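Local coordinates for DMATS type aromatic prenyltransferase (Micromonospora olivasterospora, PDB 6ZRY) that transfers a dimethylallyl group to C6 of the indole of tryptophan, acting as a 6-dimethylallyl tryptophan synthase of the ABBA-barrel fold, at the tryptophan site. Sequence-based numbering; all coordinates share one arbitrary frame.

The tryptophan site. Residues 53-55, 62, 78, 132, 197, 277, 281, 329. With TRP (tryptophan), chain B.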
# COMPACT_ATOMS: atom_id res chain seq x y z
N GLY A 53 9.94 4.61 -5.17
CA GLY A 53 9.48 3.22 -5.24
C GLY A 53 7.96 3.08 -5.15
O GLY A 53 7.50 1.93 -5.27
N VAL A 54 7.20 4.18 -4.98
CA VAL A 54 5.72 4.13 -4.79
C VAL A 54 5.07 3.44 -6.02
O VAL A 54 4.11 2.68 -5.84
CB VAL A 54 5.11 5.51 -4.54
CG1 VAL A 54 3.57 5.49 -4.53
CG2 VAL A 54 5.60 6.10 -3.23
N SER A 55 5.59 3.69 -7.22
CA SER A 55 5.03 3.16 -8.49
C SER A 55 6.17 2.88 -9.47
O SER A 55 7.26 3.41 -9.29
CB SER A 55 4.01 4.08 -9.08
OG SER A 55 4.65 5.29 -9.58
N GLU A 62 0.14 6.43 -5.54
CA GLU A 62 -0.66 5.31 -6.11
C GLU A 62 -2.05 5.38 -5.50
O GLU A 62 -2.15 5.60 -4.28
CB GLU A 62 -0.01 3.96 -5.81
CG GLU A 62 -0.79 2.80 -6.37
CD GLU A 62 -0.14 1.45 -6.11
OE1 GLU A 62 0.62 0.97 -6.98
OE2 GLU A 62 -0.39 0.91 -5.03
N LEU A 78 -1.52 6.24 -1.54
CA LEU A 78 -0.21 5.95 -0.93
C LEU A 78 0.81 6.86 -1.59
O LEU A 78 0.82 6.93 -2.82
CB LEU A 78 0.14 4.48 -1.15
CG LEU A 78 1.48 4.01 -0.58
CD1 LEU A 78 1.44 3.94 0.93
CD2 LEU A 78 1.84 2.66 -1.13
N TRP A 132 6.48 6.42 4.22
CA TRP A 132 5.42 6.77 3.27
C TRP A 132 4.16 7.10 4.06
O TRP A 132 4.08 6.80 5.24
CB TRP A 132 5.17 5.64 2.26
CG TRP A 132 6.24 5.48 1.21
CD1 TRP A 132 7.33 6.26 0.99
CD2 TRP A 132 6.32 4.41 0.28
NE1 TRP A 132 8.06 5.77 -0.06
CE2 TRP A 132 7.49 4.61 -0.49
CE3 TRP A 132 5.54 3.28 0.02
CZ2 TRP A 132 7.87 3.75 -1.52
CZ3 TRP A 132 5.92 2.42 -0.99
CH2 TRP A 132 7.08 2.65 -1.74
N PHE A 197 6.88 -3.28 5.16
CA PHE A 197 6.23 -2.10 5.76
C PHE A 197 5.84 -2.39 7.20
O PHE A 197 5.34 -3.46 7.49
CB PHE A 197 4.92 -1.70 5.05
CG PHE A 197 5.05 -1.35 3.58
CD1 PHE A 197 5.84 -0.29 3.17
CD2 PHE A 197 4.33 -2.05 2.63
CE1 PHE A 197 5.92 0.06 1.83
CE2 PHE A 197 4.40 -1.71 1.29
CZ PHE A 197 5.21 -0.65 0.89
N TYR A 277 -1.70 -9.64 -1.32
CA TYR A 277 -1.56 -8.63 -2.38
C TYR A 277 -0.89 -9.29 -3.56
O TYR A 277 0.27 -9.67 -3.47
CB TYR A 277 -0.77 -7.40 -1.91
CG TYR A 277 -1.26 -6.79 -0.62
CD1 TYR A 277 -0.94 -7.37 0.60
CD2 TYR A 277 -2.01 -5.63 -0.60
CE1 TYR A 277 -1.40 -6.85 1.79
CE2 TYR A 277 -2.45 -5.07 0.59
CZ TYR A 277 -2.14 -5.69 1.79
OH TYR A 277 -2.56 -5.16 2.99
N ARG A 281 -0.18 -6.96 -12.35
CA ARG A 281 0.47 -6.36 -13.55
C ARG A 281 1.58 -7.28 -14.06
O ARG A 281 1.92 -7.19 -15.27
CB ARG A 281 1.06 -4.99 -13.25
CG ARG A 281 2.23 -4.99 -12.25
CD ARG A 281 2.56 -3.55 -11.96
NE ARG A 281 3.70 -3.26 -11.13
CZ ARG A 281 3.78 -3.44 -9.82
NH1 ARG A 281 2.81 -3.98 -9.12
NH2 ARG A 281 4.88 -3.04 -9.18
N HIS A 329 -1.90 -3.86 -8.52
CA HIS A 329 -2.12 -4.91 -7.51
C HIS A 329 -3.62 -5.17 -7.36
O HIS A 329 -4.44 -4.27 -7.65
CB HIS A 329 -1.57 -4.53 -6.14
CG HIS A 329 -0.16 -4.07 -6.11
ND1 HIS A 329 0.87 -4.91 -5.81
CD2 HIS A 329 0.39 -2.85 -6.30
CE1 HIS A 329 2.02 -4.22 -5.81
NE2 HIS A 329 1.75 -2.96 -6.13
N TRP B . 5.31 -0.09 -6.13
CA TRP B . 5.87 -0.87 -4.98
C TRP B . 5.73 -2.37 -5.26
O TRP B . 6.34 -3.19 -4.54
CB TRP B . 5.20 -0.47 -3.65
CG TRP B . 3.73 -0.75 -3.58
CD1 TRP B . 2.71 0.03 -4.05
CD2 TRP B . 3.10 -1.90 -2.98
NE1 TRP B . 1.50 -0.55 -3.79
CE2 TRP B . 1.70 -1.73 -3.13
CE3 TRP B . 3.57 -3.04 -2.32
CZ2 TRP B . 0.78 -2.67 -2.66
CZ3 TRP B . 2.66 -3.97 -1.86
CH2 TRP B . 1.29 -3.78 -2.02
OXT TRP B . 5.01 -2.78 -6.20
O HOH W 1 2.78 -0.52 -7.34
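Glu62, on strand 61-68, sets CG anti to its backbone N (chi1 180°) and stays extended beyond it, so its carboxylate reaches the indole of the substrate tryptophan, while His329, on strand 327-333, turns CG beside its backbone N and anti to the carbonyl carbon (chi1 -51°) and lays its imidazole over the same indole. The pocket, inside the ABBA barrel of this prenyltransferase, illustrates how an aromatic acceptor is held by edge and face at once. At the edge, TRP NE1, the indole N-H, donates to Glu62 OE2 at 2.7 Å; the oxygen lies almost in the indole plane, whereas the donor stands somewhat above the carboxylate plane. This carboxylate probably also makes the indole more electron-rich for attack on the prenyl cation. The imidazole stacks on the indole with planes 17° apart, its centroid 3.9 Å from that of the six-membered ring, and Arg281 NH1 sits over the rim of its other face. Arg281 extends from CG to NE and points NH2 at the ligand's carboxylate oxygen TRP OXT, which lies close to the guanidinium plane, a salt bridge of 3.0 Å. The ligand's amino group, TRP N, donates to the carbonyl O of Gly53 at 3.1 Å. Water 1 hydrogen-bonds to Glu62 OE1 at 2.7 Å. An alanine in place of Glu62 would remove the carboxylate and would probably leave the indole N-H without this acceptor and water 1 less firmly held. Farther round, Phe197 brings the edge atom CE2 towards TRP CE3, and Trp132 meets TRP CB edge-on. Water 1 also ties the other polar groups together, hydrogen-bonded to His329 NE2 at 2.9 Å and to TRP N at 2.8 Å.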